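Long-range contact in acetyltransferase, GNAT family (Listeria monocytogenes str. 4b, PDB 2OH1), which probably transfers an acetyl group from acetyl-coenzyme A to an acceptor such as an amine, as GNAT-family enzymes do: residues A[89-97]-A[166-174]. Sequence-based numbering, arbitrary orientation.
Sequences DWDTDLWED and KNGFYLYQK
Trp90, Leu94 and Trp95 of helix 89-95 meet Phe169 and Leu171 of strand 169-175, the helix axis nearly perpendicular (95°) to the strand. The helix, in the connection between strands 77-84 and 103-111, thus packs on the C-terminal hairpin, whose strand 161-166 is outermost in the mixed GNAT sheet. In one of two conformers of Leu171, CD2 sits over the centre of the Trp95 six-membered ring (CH-pi, 3.7 Å from the centroid), while CD1 packs 3.8 Å from Leu94 CD2. Trp95 CH2 comes 3.4 Å from Tyr172 O, near the ring plane. Trp90 directs its CZ2 edge onto the face of Phe169, 3.5 Å from CE1, in an offset edge-to-face pair with planes at 75°; Trp90 NE1 hydrogen-bonds to Asp143 OD2. At the type I' turn, Lys166 CG is anti to the backbone N (chi1 -178°), and the extended chain passes Leu94 CD1. Its NZ hydrogen-bonds to Asp93 O at 2.8 Å, from above the carbonyl plane, and forms a 2.8 Å salt bridge with the anti lone pair of Glu96 OE2. The Asp93 carboxylate is a long salt-bridge partner; waters link it to Lys166 NZ and Asn167 ND2. Both carboxylates probably favour the charged form of Lys166, which ties helix to hairpin beside an apolar seam of leucine side chains and aromatic rings.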
loop_
_atom_site.group_PDB
_atom_site.type_symbol
_atom_site.label_atom_id
_atom_site.label_comp_id
_atom_site.label_asym_id
_atom_site.label_seq_id
_atom_site.Cartn_x
_atom_site.Cartn_y
_atom_site.Cartn_z
ATOM N N ASP A 89 -9.741 0.491 12.285
ATOM C CA ASP A 89 -10.678 1.409 12.965
ATOM C C ASP A 89 -10.708 2.806 12.275
ATOM O O ASP A 89 -11.738 3.503 12.265
ATOM C CB ASP A 89 -10.293 1.544 14.461
ATOM C CG ASP A 89 -10.303 0.195 15.205
ATOM O OD1 ASP A 89 -11.175 -0.657 14.867
ATOM O OD2 ASP A 89 -9.449 0.008 16.133
ATOM N N TRP A 90 -9.565 3.210 11.715
ATOM C CA TRP A 90 -9.435 4.469 11.007
ATOM C C TRP A 90 -10.197 4.366 9.673
ATOM O O TRP A 90 -10.960 5.262 9.314
ATOM C CB TRP A 90 -7.968 4.736 10.715
ATOM C CG TRP A 90 -7.726 5.833 9.733
ATOM C CD1 TRP A 90 -7.524 5.699 8.398
ATOM C CD2 TRP A 90 -7.745 7.244 9.994
ATOM N NE1 TRP A 90 -7.409 6.919 7.810
ATOM C CE2 TRP A 90 -7.516 7.886 8.767
ATOM C CE3 TRP A 90 -7.905 8.007 11.131
ATOM C CZ2 TRP A 90 -7.391 9.252 8.660
ATOM C CZ3 TRP A 90 -7.839 9.406 11.003
ATOM C CH2 TRP A 90 -7.557 9.982 9.804
ATOM N N ASP A 91 -9.972 3.261 8.939
ATOM C CA ASP A 91 -10.661 3.059 7.635
ATOM C C ASP A 91 -12.147 3.134 7.860
ATOM O O ASP A 91 -12.918 3.775 7.146
ATOM C CB ASP A 91 -10.313 1.705 6.991
ATOM C CG ASP A 91 -8.868 1.556 6.681
ATOM O OD1 ASP A 91 -8.277 2.547 6.171
ATOM O OD2 ASP A 91 -8.263 0.445 6.856
ATOM N N THR A 92 -12.619 2.482 8.936
ATOM C CA THR A 92 -14.050 2.456 9.180
ATOM C C THR A 92 -14.589 3.838 9.490
ATOM O O THR A 92 -15.642 4.181 8.993
ATOM C CB THR A 92 -14.363 1.520 10.357
ATOM O OG1 THR A 92 -14.148 0.161 9.947
ATOM C CG2 THR A 92 -15.794 1.737 10.891
ATOM N N ASP A 93 -13.876 4.625 10.296
ATOM C CA ASP A 93 -14.302 5.995 10.595
ATOM C C ASP A 93 -14.301 6.882 9.344
ATOM O O ASP A 93 -15.274 7.576 9.030
ATOM C CB ASP A 93 -13.361 6.626 11.684
ATOM C CG ASP A 93 -13.798 7.959 12.112
ATOM O OD1 ASP A 93 -14.772 7.966 12.870
ATOM O OD2 ASP A 93 -13.217 8.982 11.694
ATOM N N LEU A 94 -13.235 6.777 8.551
ATOM C CA LEU A 94 -13.058 7.611 7.402
ATOM C C LEU A 94 -14.123 7.367 6.315
ATOM O O LEU A 94 -14.620 8.298 5.715
ATOM C CB LEU A 94 -11.643 7.419 6.854
ATOM C CG LEU A 94 -11.107 8.576 6.097
ATOM C CD1 LEU A 94 -10.859 9.772 7.012
ATOM C CD2 LEU A 94 -9.894 8.139 5.278
ATOM N N TRP A 95 -14.443 6.098 6.070
ATOM C CA TRP A 95 -15.316 5.659 4.951
ATOM C C TRP A 95 -16.830 5.681 5.303
ATOM O O TRP A 95 -17.663 5.509 4.433
ATOM C CB TRP A 95 -14.851 4.280 4.429
ATOM C CG TRP A 95 -13.586 4.412 3.583
ATOM C CD1 TRP A 95 -12.305 4.488 4.028
ATOM C CD2 TRP A 95 -13.525 4.631 2.160
ATOM N NE1 TRP A 95 -11.461 4.702 2.990
ATOM C CE2 TRP A 95 -12.185 4.785 1.818
ATOM C CE3 TRP A 95 -14.508 4.666 1.127
ATOM C CZ2 TRP A 95 -11.774 5.013 0.482
ATOM C CZ3 TRP A 95 -14.096 4.888 -0.187
ATOM C CH2 TRP A 95 -12.752 5.043 -0.477
ATOM N N GLU A 96 -17.134 5.868 6.585
ATOM C CA GLU A 96 -18.523 6.083 7.051
ATOM C C GLU A 96 -19.393 4.952 6.522
ATOM O O GLU A 96 -19.048 3.780 6.726
ATOM C CB GLU A 96 -19.012 7.487 6.686
ATOM C CG GLU A 96 -18.151 8.564 7.336
ATOM C CD GLU A 96 -18.731 9.966 7.289
ATOM O OE1 GLU A 96 -19.633 10.219 6.449
ATOM O OE2 GLU A 96 -18.276 10.809 8.107
ATOM N N ASP A 97 -20.503 5.227 5.852
ATOM C CA ASP A 97 -21.424 4.126 5.541
ATOM C C ASP A 97 -20.943 3.237 4.390
ATOM O O ASP A 97 -21.581 2.236 4.060
ATOM C CB ASP A 97 -22.821 4.670 5.248
ATOM C CG ASP A 97 -23.435 5.359 6.453
ATOM O OD1 ASP A 97 -23.394 4.776 7.562
ATOM O OD2 ASP A 97 -23.940 6.489 6.285
ATOM N N LYS A 166 -12.460 13.543 3.996
ATOM C CA LYS A 166 -12.733 13.587 5.434
ATOM C C LYS A 166 -11.435 13.723 6.172
ATOM O O LYS A 166 -10.405 13.123 5.795
ATOM C CB LYS A 166 -13.482 12.355 5.900
ATOM C CG LYS A 166 -13.832 12.381 7.399
ATOM C CD LYS A 166 -14.803 11.313 7.786
ATOM C CE LYS A 166 -15.045 11.267 9.296
ATOM N NZ LYS A 166 -16.019 10.199 9.670
ATOM N N ASN A 167 -11.469 14.594 7.207
ATOM C CA ASN A 167 -10.335 14.718 8.137
ATOM C C ASN A 167 -9.028 15.108 7.471
ATOM O O ASN A 167 -7.938 14.742 7.954
ATOM C CB ASN A 167 -10.190 13.455 8.982
ATOM C CG ASN A 167 -11.275 13.343 10.069
ATOM O OD1 ASN A 167 -11.860 14.340 10.441
ATOM N ND2 ASN A 167 -11.513 12.162 10.563
ATOM N N GLY A 168 -9.139 15.846 6.359
ATOM C CA GLY A 168 -7.972 16.288 5.624
ATOM C C GLY A 168 -7.443 15.316 4.620
ATOM O O GLY A 168 -6.313 15.507 4.118
ATOM N N PHE A 169 -8.194 14.222 4.366
ATOM C CA PHE A 169 -7.819 13.201 3.392
ATOM C C PHE A 169 -8.790 13.149 2.227
ATOM O O PHE A 169 -9.968 13.335 2.416
ATOM C CB PHE A 169 -7.738 11.792 4.034
ATOM C CG PHE A 169 -6.619 11.630 5.039
ATOM C CD1 PHE A 169 -6.778 12.125 6.327
ATOM C CD2 PHE A 169 -5.441 11.064 4.696
ATOM C CE1 PHE A 169 -5.788 12.018 7.239
ATOM C CE2 PHE A 169 -4.424 10.945 5.616
ATOM C CZ PHE A 169 -4.611 11.426 6.897
ATOM N N TYR A 170 -8.297 12.827 1.038
ATOM C CA TYR A 170 -9.172 12.422 -0.071
ATOM C C TYR A 170 -9.258 10.877 -0.075
ATOM O O TYR A 170 -8.293 10.174 0.204
ATOM C CB TYR A 170 -8.628 12.916 -1.395
ATOM C CG TYR A 170 -8.609 14.405 -1.555
ATOM C CD1 TYR A 170 -9.706 15.186 -1.200
ATOM C CD2 TYR A 170 -7.534 15.022 -2.147
ATOM C CE1 TYR A 170 -9.695 16.557 -1.416
ATOM C CE2 TYR A 170 -7.497 16.358 -2.372
ATOM C CZ TYR A 170 -8.575 17.152 -2.011
ATOM O OH TYR A 170 -8.533 18.517 -2.243
ATOM N N LEU A 171 -10.433 10.375 -0.400
ATOM C CA LEU A 171 -10.706 8.955 -0.421
ATOM C C LEU A 171 -10.830 8.483 -1.874
ATOM O O LEU A 171 -11.540 9.094 -2.665
ATOM C CB LEU A 171 -12.024 8.666 0.316
ATOM C CG LEU A 171 -12.019 8.673 1.850
ATOM C CD1 LEU A 171 -11.596 10.020 2.479
ATOM C CD2 LEU A 171 -13.385 8.251 2.321
ATOM N N TYR A 172 -10.195 7.343 -2.175
ATOM C CA TYR A 172 -10.147 6.777 -3.528
ATOM C C TYR A 172 -10.523 5.321 -3.466
ATOM O O TYR A 172 -10.137 4.590 -2.570
ATOM C CB TYR A 172 -8.751 6.880 -4.113
ATOM C CG TYR A 172 -8.309 8.314 -4.366
ATOM C CD1 TYR A 172 -8.592 8.942 -5.555
ATOM C CD2 TYR A 172 -7.542 9.011 -3.427
ATOM C CE1 TYR A 172 -8.203 10.255 -5.787
ATOM C CE2 TYR A 172 -7.163 10.308 -3.653
ATOM C CZ TYR A 172 -7.483 10.924 -4.831
ATOM O OH TYR A 172 -7.056 12.206 -5.081
ATOM N N GLN A 173 -11.230 4.865 -4.485
ATOM C CA GLN A 173 -11.509 3.436 -4.636
ATOM C C GLN A 173 -11.481 3.000 -6.064
ATOM O O GLN A 173 -11.750 3.775 -6.968
ATOM C CB GLN A 173 -12.819 3.048 -3.987
ATOM C CG GLN A 173 -14.054 3.438 -4.641
ATOM C CD GLN A 173 -15.356 2.920 -3.949
ATOM O OE1 GLN A 173 -15.369 2.362 -2.848
ATOM N NE2 GLN A 173 -16.467 3.191 -4.600
ATOM N N LYS A 174 -11.118 1.746 -6.218
ATOM C CA LYS A 174 -11.127 1.125 -7.517
ATOM C C LYS A 174 -12.065 -0.073 -7.433
ATOM O O LYS A 174 -11.858 -0.972 -6.621
ATOM C CB LYS A 174 -9.730 0.719 -7.922
ATOM C CG LYS A 174 -9.675 0.227 -9.344
ATOM C CD LYS A 174 -8.348 -0.300 -9.803
ATOM C CE LYS A 174 -7.384 0.742 -10.126
ATOM N NZ LYS A 174 -6.389 0.252 -11.140
HETATM O O HOH W 1 -13.332 11.483 12.779
HETATM O O HOH W 2 -16.279 10.220 12.577
HETATM O O HOH W 3 -11.031 9.339 10.629
#